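Local structure of glycosyl hydrolase, family 38 (Enterococcus faecalis, 5KBP) at residues 16-21 with 232-237; 87-92 with 124-129; 128-133 with 150-155; 138-143 with 183-188. The protein probably hydrolyses alpha-mannosidic linkages as a metal-dependent family 38 glycoside hydrolase. All blocks are in the same frame, centred on the assembly; numbering follows the deposited sequence.

Interaction 1 of 4, residues 16-21 with 232-237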
# COMPACT_ATOMS: atom_id res chain seq x y z
N HIS A 16 -24.85 3.85 -5.01
CA HIS A 16 -23.90 2.88 -5.52
C HIS A 16 -22.49 3.42 -5.33
O HIS A 16 -22.07 4.34 -6.03
CB HIS A 16 -24.18 2.58 -6.99
CG HIS A 16 -23.29 1.53 -7.58
ND1 HIS A 16 -22.31 1.82 -8.51
CD2 HIS A 16 -23.22 0.20 -7.35
CE1 HIS A 16 -21.68 0.70 -8.84
NE2 HIS A 16 -22.21 -0.29 -8.15
N TRP A 17 -21.76 2.85 -4.37
CA TRP A 17 -20.49 3.42 -3.92
C TRP A 17 -19.33 2.55 -4.39
O TRP A 17 -18.96 1.58 -3.72
CB TRP A 17 -20.48 3.59 -2.42
CG TRP A 17 -19.39 4.50 -1.99
CD1 TRP A 17 -18.14 4.15 -1.57
CD2 TRP A 17 -19.44 5.93 -1.98
NE1 TRP A 17 -17.41 5.28 -1.28
CE2 TRP A 17 -18.18 6.38 -1.53
CE3 TRP A 17 -20.42 6.88 -2.31
CZ2 TRP A 17 -17.88 7.73 -1.39
CZ3 TRP A 17 -20.12 8.22 -2.17
CH2 TRP A 17 -18.86 8.63 -1.71
N ASP A 18 -18.75 2.91 -5.53
CA ASP A 18 -17.49 2.32 -5.94
C ASP A 18 -16.40 2.73 -4.97
O ASP A 18 -16.11 3.93 -4.82
CB ASP A 18 -17.14 2.75 -7.37
CG ASP A 18 -18.23 2.40 -8.36
OD1 ASP A 18 -18.29 1.22 -8.78
OD2 ASP A 18 -19.02 3.29 -8.74
N ARG A 19 -15.81 1.75 -4.29
CA ARG A 19 -14.88 2.04 -3.20
C ARG A 19 -13.67 2.83 -3.69
O ARG A 19 -13.16 3.71 -2.99
CB ARG A 19 -14.44 0.73 -2.54
CG ARG A 19 -13.78 0.90 -1.18
CD ARG A 19 -13.76 -0.43 -0.44
NE ARG A 19 -13.11 -0.32 0.87
CZ ARG A 19 -11.82 -0.55 1.08
NH1 ARG A 19 -11.03 -0.89 0.07
NH2 ARG A 19 -11.32 -0.43 2.30
N GLU A 20 -13.20 2.53 -4.90
CA GLU A 20 -12.10 3.27 -5.51
C GLU A 20 -12.24 3.18 -7.02
O GLU A 20 -12.48 2.10 -7.56
CB GLU A 20 -10.74 2.71 -5.06
CG GLU A 20 -10.69 1.19 -4.99
CD GLU A 20 -9.44 0.68 -4.30
OE1 GLU A 20 -9.18 -0.54 -4.37
OE2 GLU A 20 -8.73 1.50 -3.68
N TRP A 21 -12.10 4.33 -7.69
CA TRP A 21 -12.30 4.38 -9.13
C TRP A 21 -11.46 5.48 -9.77
O TRP A 21 -10.24 5.32 -9.92
CB TRP A 21 -13.78 4.59 -9.45
CG TRP A 21 -14.13 4.37 -10.90
CD1 TRP A 21 -13.34 3.79 -11.85
CD2 TRP A 21 -15.36 4.72 -11.55
NE1 TRP A 21 -14.00 3.76 -13.06
CE2 TRP A 21 -15.24 4.32 -12.90
CE3 TRP A 21 -16.54 5.32 -11.12
CZ2 TRP A 21 -16.26 4.51 -13.82
CZ3 TRP A 21 -17.56 5.51 -12.04
CH2 TRP A 21 -17.41 5.11 -13.38
N GLY A 232 -31.01 7.11 -6.30
CA GLY A 232 -29.57 7.21 -6.11
C GLY A 232 -28.84 6.87 -7.39
O GLY A 232 -29.45 6.55 -8.42
N VAL A 233 -27.51 6.96 -7.31
CA VAL A 233 -26.63 6.70 -8.45
C VAL A 233 -25.19 6.62 -7.93
O VAL A 233 -24.96 6.65 -6.71
CB VAL A 233 -26.81 7.78 -9.54
CG1 VAL A 233 -26.17 9.09 -9.12
CG2 VAL A 233 -26.29 7.30 -10.90
N ASP A 234 -24.22 6.52 -8.84
CA ASP A 234 -22.82 6.36 -8.46
C ASP A 234 -22.33 7.55 -7.65
O ASP A 234 -22.32 8.69 -8.13
CB ASP A 234 -21.97 6.19 -9.72
CG ASP A 234 -22.38 4.99 -10.54
OD1 ASP A 234 -23.33 5.11 -11.34
OD2 ASP A 234 -21.74 3.92 -10.40
N HIS A 235 -21.93 7.28 -6.40
CA HIS A 235 -21.37 8.30 -5.51
C HIS A 235 -22.35 9.45 -5.30
O HIS A 235 -21.95 10.62 -5.20
CB HIS A 235 -20.02 8.81 -6.02
CG HIS A 235 -18.97 7.75 -6.13
ND1 HIS A 235 -18.11 7.66 -7.21
CD2 HIS A 235 -18.63 6.74 -5.29
CE1 HIS A 235 -17.30 6.63 -7.03
NE2 HIS A 235 -17.59 6.06 -5.87
N GLN A 236 -23.62 9.13 -5.22
CA GLN A 236 -24.64 10.16 -5.06
C GLN A 236 -24.84 10.48 -3.59
O GLN A 236 -25.08 9.57 -2.79
CB GLN A 236 -25.96 9.72 -5.67
CG GLN A 236 -27.08 10.75 -5.59
CD GLN A 236 -26.89 11.91 -6.55
OE1 GLN A 236 -25.98 11.90 -7.38
NE2 GLN A 236 -27.75 12.91 -6.45
N PRO A 237 -24.75 11.75 -3.19
CA PRO A 237 -25.15 12.11 -1.83
C PRO A 237 -26.63 11.82 -1.61
O PRO A 237 -27.44 11.90 -2.54
CB PRO A 237 -24.86 13.62 -1.76
CG PRO A 237 -23.88 13.88 -2.86
CD PRO A 237 -24.23 12.90 -3.94

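Interaction 2 of 4, residues 87-92 with 124-129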
# COMPACT_ATOMS: atom_id res chain seq x y z
N GLY A 87 -25.73 -5.40 3.79
CA GLY A 87 -25.50 -6.72 3.26
C GLY A 87 -26.26 -6.98 1.97
O GLY A 87 -26.87 -6.08 1.39
N PRO A 88 -26.27 -8.25 1.52
CA PRO A 88 -25.71 -9.39 2.25
C PRO A 88 -24.25 -9.70 1.95
O PRO A 88 -23.71 -10.67 2.48
CB PRO A 88 -26.59 -10.55 1.77
CG PRO A 88 -26.90 -10.18 0.35
CD PRO A 88 -26.96 -8.67 0.29
N PHE A 89 -23.61 -8.89 1.11
CA PHE A 89 -22.23 -9.13 0.70
C PHE A 89 -21.27 -8.29 1.52
O PHE A 89 -21.65 -7.36 2.24
CB PHE A 89 -22.05 -8.82 -0.80
CG PHE A 89 -22.85 -9.70 -1.71
CD1 PHE A 89 -23.35 -10.92 -1.27
CD2 PHE A 89 -23.10 -9.31 -3.02
CE1 PHE A 89 -24.09 -11.72 -2.12
CE2 PHE A 89 -23.83 -10.12 -3.87
CZ PHE A 89 -24.33 -11.32 -3.42
N TYR A 90 -19.98 -8.64 1.43
CA TYR A 90 -18.94 -7.82 2.03
C TYR A 90 -18.52 -6.70 1.09
O TYR A 90 -18.40 -5.54 1.51
CB TYR A 90 -17.74 -8.70 2.39
CG TYR A 90 -16.55 -7.96 2.95
CD1 TYR A 90 -16.58 -7.41 4.23
CD2 TYR A 90 -15.38 -7.81 2.21
CE1 TYR A 90 -15.50 -6.73 4.75
CE2 TYR A 90 -14.29 -7.14 2.72
CZ TYR A 90 -14.35 -6.60 3.99
OH TYR A 90 -13.26 -5.93 4.50
N ILE A 91 -18.32 -7.02 -0.19
CA ILE A 91 -18.04 -6.03 -1.23
C ILE A 91 -18.85 -6.40 -2.46
O ILE A 91 -19.38 -7.51 -2.58
CB ILE A 91 -16.54 -5.95 -1.57
CG1 ILE A 91 -15.93 -7.35 -1.73
CG2 ILE A 91 -15.78 -5.17 -0.51
CD1 ILE A 91 -15.94 -7.88 -3.15
N LEU A 92 -18.95 -5.45 -3.38
CA LEU A 92 -19.59 -5.68 -4.68
C LEU A 92 -18.50 -6.04 -5.68
O LEU A 92 -17.73 -5.17 -6.11
CB LEU A 92 -20.37 -4.45 -5.13
CG LEU A 92 -21.49 -3.96 -4.22
CD1 LEU A 92 -22.31 -2.89 -4.92
CD2 LEU A 92 -22.36 -5.12 -3.76
N GLY A 124 -29.59 -10.70 -3.57
CA GLY A 124 -28.35 -10.63 -4.32
C GLY A 124 -28.26 -9.31 -5.05
O GLY A 124 -29.15 -8.96 -5.82
N TYR A 125 -27.19 -8.56 -4.81
CA TYR A 125 -27.07 -7.19 -5.30
C TYR A 125 -25.94 -7.13 -6.33
O TYR A 125 -24.76 -7.13 -5.97
CB TYR A 125 -26.82 -6.23 -4.14
CG TYR A 125 -27.23 -4.80 -4.39
CD1 TYR A 125 -28.55 -4.47 -4.65
CD2 TYR A 125 -26.30 -3.77 -4.35
CE1 TYR A 125 -28.93 -3.15 -4.88
CE2 TYR A 125 -26.66 -2.46 -4.57
CZ TYR A 125 -27.98 -2.15 -4.83
OH TYR A 125 -28.35 -0.85 -5.06
N PHE A 126 -26.30 -7.09 -7.61
CA PHE A 126 -25.35 -6.96 -8.71
C PHE A 126 -25.74 -5.80 -9.61
O PHE A 126 -25.99 -5.98 -10.81
CB PHE A 126 -25.27 -8.26 -9.51
CG PHE A 126 -25.00 -9.48 -8.68
CD1 PHE A 126 -23.70 -9.86 -8.40
CD2 PHE A 126 -26.04 -10.25 -8.19
CE1 PHE A 126 -23.44 -10.98 -7.64
CE2 PHE A 126 -25.79 -11.37 -7.42
CZ PHE A 126 -24.49 -11.74 -7.15
N PRO A 127 -25.77 -4.57 -9.08
CA PRO A 127 -26.32 -3.46 -9.87
C PRO A 127 -25.46 -3.06 -11.05
O PRO A 127 -26.00 -2.58 -12.05
CB PRO A 127 -26.42 -2.33 -8.84
CG PRO A 127 -25.33 -2.62 -7.87
CD PRO A 127 -25.24 -4.12 -7.78
N ASP A 128 -24.14 -3.26 -10.98
CA ASP A 128 -23.24 -2.80 -12.02
C ASP A 128 -22.22 -3.87 -12.42
O ASP A 128 -21.18 -3.54 -13.00
CB ASP A 128 -22.51 -1.53 -11.57
CG ASP A 128 -22.01 -0.69 -12.73
OD1 ASP A 128 -22.60 -0.80 -13.83
OD2 ASP A 128 -21.04 0.07 -12.55
N THR A 129 -22.51 -5.14 -12.14
CA THR A 129 -21.56 -6.20 -12.44
C THR A 129 -21.46 -6.43 -13.94
O THR A 129 -22.47 -6.56 -14.63
CB THR A 129 -21.98 -7.50 -11.74
OG1 THR A 129 -22.22 -7.24 -10.35
CG2 THR A 129 -20.89 -8.55 -11.87

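Interaction 3 of 4, residues 128-133 with 150-155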
# COMPACT_ATOMS: atom_id res chain seq x y z
N ASP A 128 -24.14 -3.26 -10.98
CA ASP A 128 -23.24 -2.80 -12.02
C ASP A 128 -22.22 -3.87 -12.42
O ASP A 128 -21.18 -3.54 -13.00
CB ASP A 128 -22.51 -1.53 -11.57
CG ASP A 128 -22.01 -0.69 -12.73
OD1 ASP A 128 -22.60 -0.80 -13.83
OD2 ASP A 128 -21.04 0.07 -12.55
N THR A 129 -22.51 -5.14 -12.14
CA THR A 129 -21.56 -6.20 -12.44
C THR A 129 -21.46 -6.43 -13.94
O THR A 129 -22.47 -6.56 -14.63
CB THR A 129 -21.98 -7.50 -11.74
OG1 THR A 129 -22.22 -7.24 -10.35
CG2 THR A 129 -20.89 -8.55 -11.87
N PHE A 130 -20.23 -6.47 -14.45
CA PHE A 130 -19.97 -6.65 -15.88
C PHE A 130 -20.16 -8.13 -16.20
O PHE A 130 -19.22 -8.92 -16.22
CB PHE A 130 -18.57 -6.19 -16.24
CG PHE A 130 -18.24 -4.79 -15.77
CD1 PHE A 130 -19.23 -3.83 -15.65
CD2 PHE A 130 -16.93 -4.45 -15.45
CE1 PHE A 130 -18.92 -2.55 -15.22
CE2 PHE A 130 -16.62 -3.18 -15.02
CZ PHE A 130 -17.61 -2.23 -14.90
N GLY A 131 -21.41 -8.51 -16.47
CA GLY A 131 -21.72 -9.90 -16.74
C GLY A 131 -21.90 -10.70 -15.46
O GLY A 131 -21.14 -10.52 -14.50
N ASN A 132 -22.89 -11.58 -15.43
CA ASN A 132 -23.22 -12.35 -14.24
C ASN A 132 -22.96 -13.83 -14.49
O ASN A 132 -23.33 -14.37 -15.55
CB ASN A 132 -24.67 -12.12 -13.83
CG ASN A 132 -24.89 -10.75 -13.23
OD1 ASN A 132 -24.75 -10.55 -12.02
ND2 ASN A 132 -25.23 -9.78 -14.08
N MET A 133 -22.34 -14.48 -13.52
CA MET A 133 -21.99 -15.90 -13.63
C MET A 133 -23.24 -16.75 -13.77
O MET A 133 -24.31 -16.43 -13.25
CB MET A 133 -21.19 -16.34 -12.41
CG MET A 133 -21.91 -16.09 -11.10
SD MET A 133 -20.98 -16.53 -9.63
CE MET A 133 -19.67 -15.33 -9.68
N PHE A 150 -30.06 -7.10 -10.51
CA PHE A 150 -28.94 -6.88 -11.40
C PHE A 150 -29.31 -5.82 -12.44
O PHE A 150 -30.48 -5.44 -12.57
CB PHE A 150 -28.51 -8.18 -12.09
CG PHE A 150 -29.60 -8.83 -12.90
CD1 PHE A 150 -30.53 -9.66 -12.29
CD2 PHE A 150 -29.68 -8.62 -14.26
CE1 PHE A 150 -31.53 -10.26 -13.03
CE2 PHE A 150 -30.68 -9.21 -15.01
CZ PHE A 150 -31.61 -10.03 -14.39
N GLY A 151 -28.31 -5.36 -13.18
CA GLY A 151 -28.52 -4.29 -14.13
C GLY A 151 -28.07 -4.59 -15.55
O GLY A 151 -28.58 -4.00 -16.50
N ARG A 152 -27.11 -5.50 -15.70
CA ARG A 152 -26.55 -5.83 -17.00
C ARG A 152 -26.80 -7.30 -17.34
O ARG A 152 -26.94 -8.14 -16.45
CB ARG A 152 -25.04 -5.55 -17.04
CG ARG A 152 -24.66 -4.12 -16.71
CD ARG A 152 -23.15 -3.98 -16.62
NE ARG A 152 -22.74 -2.61 -16.30
CZ ARG A 152 -22.37 -1.71 -17.21
NH1 ARG A 152 -22.35 -2.03 -18.50
NH2 ARG A 152 -22.01 -0.49 -16.83
N GLY A 153 -26.86 -7.59 -18.64
CA GLY A 153 -26.97 -8.95 -19.14
C GLY A 153 -28.29 -9.25 -19.83
O GLY A 153 -28.34 -10.14 -20.69
N VAL A 154 -29.36 -8.53 -19.47
CA VAL A 154 -30.69 -8.78 -20.00
C VAL A 154 -31.25 -7.48 -20.55
O VAL A 154 -31.01 -6.40 -20.00
CB VAL A 154 -31.63 -9.37 -18.92
CG1 VAL A 154 -32.98 -9.73 -19.52
CG2 VAL A 154 -31.00 -10.60 -18.28
N LYS A 155 -32.01 -7.58 -21.65
CA LYS A 155 -32.61 -6.44 -22.32
C LYS A 155 -34.12 -6.47 -22.16
O LYS A 155 -34.75 -7.48 -22.48
CB LYS A 155 -32.25 -6.44 -23.81
CG LYS A 155 -32.99 -5.41 -24.64
CD LYS A 155 -32.64 -5.55 -26.12
CE LYS A 155 -33.46 -4.61 -26.98
NZ LYS A 155 -33.21 -3.18 -26.64

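Interaction 4 of 4, residues 138-143 with 183-188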
# COMPACT_ATOMS: atom_id res chain seq x y z
N GLN A 138 -27.89 -20.92 -8.00
CA GLN A 138 -27.51 -21.92 -7.01
C GLN A 138 -26.70 -21.30 -5.88
O GLN A 138 -26.88 -21.65 -4.71
CB GLN A 138 -26.73 -23.06 -7.66
CG GLN A 138 -26.40 -24.20 -6.71
CD GLN A 138 -25.54 -25.27 -7.33
OE1 GLN A 138 -25.44 -26.38 -6.81
NE2 GLN A 138 -24.91 -24.95 -8.45
N MET A 139 -25.81 -20.36 -6.21
CA MET A 139 -24.99 -19.73 -5.18
C MET A 139 -25.84 -18.82 -4.29
O MET A 139 -25.58 -18.72 -3.08
CB MET A 139 -23.84 -18.95 -5.81
CG MET A 139 -22.85 -19.83 -6.57
SD MET A 139 -21.41 -18.93 -7.16
CE MET A 139 -20.71 -18.36 -5.61
N MET A 140 -26.84 -18.14 -4.86
CA MET A 140 -27.76 -17.37 -4.04
C MET A 140 -28.56 -18.28 -3.12
O MET A 140 -28.69 -18.01 -1.92
CB MET A 140 -28.71 -16.56 -4.93
CG MET A 140 -28.05 -15.47 -5.76
SD MET A 140 -27.01 -14.37 -4.79
CE MET A 140 -25.43 -14.65 -5.59
N GLN A 141 -29.08 -19.38 -3.66
CA GLN A 141 -29.88 -20.30 -2.86
C GLN A 141 -29.03 -20.96 -1.78
O GLN A 141 -29.51 -21.18 -0.66
CB GLN A 141 -30.52 -21.36 -3.76
CG GLN A 141 -31.96 -21.68 -3.41
CD GLN A 141 -32.89 -20.49 -3.62
OE1 GLN A 141 -33.10 -19.69 -2.72
NE2 GLN A 141 -33.44 -20.38 -4.83
N LEU A 142 -27.78 -21.28 -2.09
CA LEU A 142 -26.87 -21.85 -1.10
C LEU A 142 -26.39 -20.84 -0.07
O LEU A 142 -25.60 -21.20 0.80
CB LEU A 142 -25.65 -22.48 -1.80
CG LEU A 142 -25.87 -23.81 -2.52
CD1 LEU A 142 -24.57 -24.30 -3.14
CD2 LEU A 142 -26.43 -24.85 -1.57
N ALA A 143 -26.85 -19.59 -0.15
CA ALA A 143 -26.54 -18.59 0.87
C ALA A 143 -27.81 -17.99 1.47
O ALA A 143 -27.76 -16.90 2.05
CB ALA A 143 -25.66 -17.49 0.30
N THR A 183 -31.57 -24.79 -10.52
CA THR A 183 -31.95 -23.93 -9.41
C THR A 183 -32.49 -22.61 -9.94
O THR A 183 -31.90 -22.01 -10.85
CB THR A 183 -30.77 -23.69 -8.47
OG1 THR A 183 -30.29 -24.94 -7.97
CG2 THR A 183 -31.18 -22.81 -7.30
N LYS A 184 -33.60 -22.16 -9.38
CA LYS A 184 -34.33 -21.01 -9.90
C LYS A 184 -34.55 -19.99 -8.80
O LYS A 184 -35.03 -20.33 -7.72
CB LYS A 184 -35.67 -21.48 -10.50
CG LYS A 184 -36.78 -20.44 -10.52
CD LYS A 184 -37.97 -20.98 -11.29
CE LYS A 184 -39.29 -20.45 -10.74
NZ LYS A 184 -39.55 -20.94 -9.35
N ILE A 185 -34.19 -18.74 -9.09
CA ILE A 185 -34.38 -17.62 -8.17
C ILE A 185 -35.22 -16.55 -8.87
O ILE A 185 -35.44 -16.60 -10.08
CB ILE A 185 -33.05 -17.03 -7.67
CG1 ILE A 185 -32.27 -16.43 -8.83
CG2 ILE A 185 -32.23 -18.09 -6.96
CD1 ILE A 185 -31.06 -15.63 -8.41
N PHE A 186 -35.67 -15.58 -8.09
CA PHE A 186 -36.41 -14.44 -8.62
C PHE A 186 -35.43 -13.36 -9.04
O PHE A 186 -34.57 -12.95 -8.26
CB PHE A 186 -37.39 -13.90 -7.58
CG PHE A 186 -38.10 -12.64 -8.02
CD1 PHE A 186 -39.08 -12.69 -8.99
CD2 PHE A 186 -37.77 -11.42 -7.45
CE1 PHE A 186 -39.72 -11.54 -9.40
CE2 PHE A 186 -38.42 -10.27 -7.86
CZ PHE A 186 -39.40 -10.33 -8.83
N GLY A 187 -35.57 -12.89 -10.28
CA GLY A 187 -34.69 -11.88 -10.84
C GLY A 187 -35.38 -10.54 -10.92
O GLY A 187 -36.48 -10.42 -11.47
N LEU A 188 -34.72 -9.52 -10.37
CA LEU A 188 -35.21 -8.14 -10.40
C LEU A 188 -34.25 -7.32 -11.25
O LEU A 188 -33.11 -7.07 -10.85
CB LEU A 188 -35.32 -7.57 -8.98
CG LEU A 188 -35.88 -6.15 -8.85
CD1 LEU A 188 -37.27 -6.06 -9.45
CD2 LEU A 188 -35.89 -5.70 -7.40

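Interaction 1 of 4, residues 16-21 with 232-237
Trp17 presents one face of its indole to His235, whose ring meets it edge-on in a T-shaped pair. His235 CD2 lies 3.4 Å above the indole plane, toward the rim, and the two planes are 78° apart. His28, on helix 25-45, stacks on the His235 ring. The edge of Trp21 also faces His235, less closely.

Two loops of the family 38 alpha/beta domain meet here, each at the end of a strand. Loop 16-21 follows strand 7-13; loop 232-237 follows strand 226-231. The sequence His16-Trp17-Asp18 resembles the His-x-Asp pair that binds zinc in related alpha-mannosidases, so the contact probably lines the active site.

A type II turn from Val233 to Gln236 brings Asp234 and His235 against the first loop. His235 N donates to His16 O at 3.0 Å, joining the backbones. His16 and Asp234 lie side by side. CG of His16 is anti to its backbone N (chi1 -177°), and ND1 donates to Asp234 OD2 at 2.9 Å. The acceptor is in the imidazole plane, but the donor comes from above the carboxylate plane. Asp234 OD1 has its own partner in Tyr194 OH. Asp18 OD2 is 3.2 Å from Asp234 OD2, a close approach of two acceptors. Next to CD2 in the His235 ring, NE2 donates almost straight, in the ring plane, to a lone pair of Asp18 O, at 2.8 Å.

Interaction 2 of 4, residues 87-92 with 124-129
Phe89 pushes the tip of its ring into a shallow hollow made by Gly124, Tyr125 and Phe126. Its CZ reaches Gly124 CA at 4.2 Å, where no side chain projects. Its CE2 is 3.7 Å from CZ of Phe126. The two rings are inclined to each other at 59°, and their side chains cross at about a right angle. CG of Phe89 is anti to its carbonyl carbon (chi1 -64°), which starts the ring off toward the strand.

Leu92 is the second bump. Its two methyls meet different parts of the other segment. CD2 meets Tyr125 O at 3.8 Å. CD1 goes to the edge of the Tyr125 ring, 4.1 Å from CD2 of that ring, and also meets Pro127 CG at 4.2 Å. Pro127 in turn sets its CB over one face of the Tyr125 ring. Phe89 CE2 lies 3.8 Å from Tyr125 O, so this carbonyl oxygen has carbon from both bumps beside it.

Strand 124-126 is an outermost strand, within this chain, of the mixed sheet of the family 38 N-terminal alpha/beta domain, and the loop 87-92 packs against it. A cis peptide precedes Pro88 in that loop. Met140 of helix 136-141 touches both Phe89 and Phe126 and extends the apolar cluster. The contact depends on buried carbon surfaces fitting together, with no hydrogen bond across it to set direction.

Interaction 3 of 4, residues 128-133 with 150-155
Asp128 and Arg152 lie side by side and point the same way, joined by a salt bridge. The contact joins two loops of the alpha/beta domain that follow neighbouring parallel strands, 124-126 and 147-150, of one mixed sheet.

Arg152 grips a single carboxylate oxygen side-on. NE and NH2 both donate to Asp128 OD1, each at 3.1 Å, and OD1 lies in the guanidinium plane. The two donors reach it differently: NH2 comes on the syn side, close to the carboxylate plane, while NE comes from above that plane. The carboxylate and guanidinium planes are 37° apart. The arginine chain is extended from CG to NE, which carries NE past the Thr129 backbone toward the acid. Arg152 CD passes Thr129 O at 3.3 Å on the way.

Phe130 runs alongside the arginine but is turned nearly perpendicular to it, with planes 89° apart. The ring offers its edge to one guanidinium face, CE1 sitting 3.7 Å above it toward the rim. Phe130 is the centre of an inverse gamma turn. The two bonds in its plane and the phenyl edge over one face probably limit the rotation of the guanidinium.

Farther along, Asn132 turns toward the second loop. Its side chain crosses Phe150 obliquely, the amide and ring planes 65° apart. Asn132 ND2 is 3.4 Å from Arg152 O and 4.2 Å from Phe150 CB.

Interaction 4 of 4, residues 138-143 with 183-188
The last turn of helix 136-141 sits against Thr183 and the start of strand 184-189, with CA atoms 5.4 Å apart at Gln138 and Thr183 and 7.5 Å apart at Gln141 and Ile185. Thr183 packs on the helix at Gln138 and Gln141. Its CG2, anti to the backbone N, lies 3.8 Å from Gln138 CA and 3.9 Å from Gln141 CB. Its OG1 is hydrogen-bonded to Asp181.

Gln138 crosses Thr183 at about a right angle and extends away. Its amide bonds to Gln135 and to the backbone of Phe890 and Ile892 in the C-terminal part of the chain.

Gln141 and Ile185 slide past each other in opposite directions. The bend at chi2 (65°) turns CD of the glutamine; Gln141 NE2 lies 3.4 Å from Ile185 CG2. NE2 is also 3.3 Å from Lys184 O, but the angle is too poor for a hydrogen bond. On the inner side, Ile185 CD1 touches Met140 CG at 4.0 Å.

The contact is mainly van der Waals. The helix links parallel strands 124-126 and 147-150 in a beta-alpha-beta crossover, and here it also packs on the next strand of that sheet, as in layered alpha/beta folds.

All four contacts belong to the family 38 N-terminal domain. Interactions 2, 3 and 4 are nested in the loop closed by interaction 1. Interactions 1 and 2 have centres 13 Å apart. Asp128 lies on segments of interactions 2 and 3, makes the salt bridge of interaction 3 and touches His16 of interaction 1, its CB 3.6 Å from His16 CE1. Met140 joins interactions 2 and 4, its CE 3.4 Å from Phe126 CZ. A probable hydrogen bond, Phe150 N to Leu188 O at 3.1 Å, ties interaction 3 to interaction 4. Interaction 4 lies about 13 Å from interaction 1 at the nearest atoms. By comparison with relatives, the His16/Asp18 end of interaction 1, which Asp128 adjoins, probably lies at the active site.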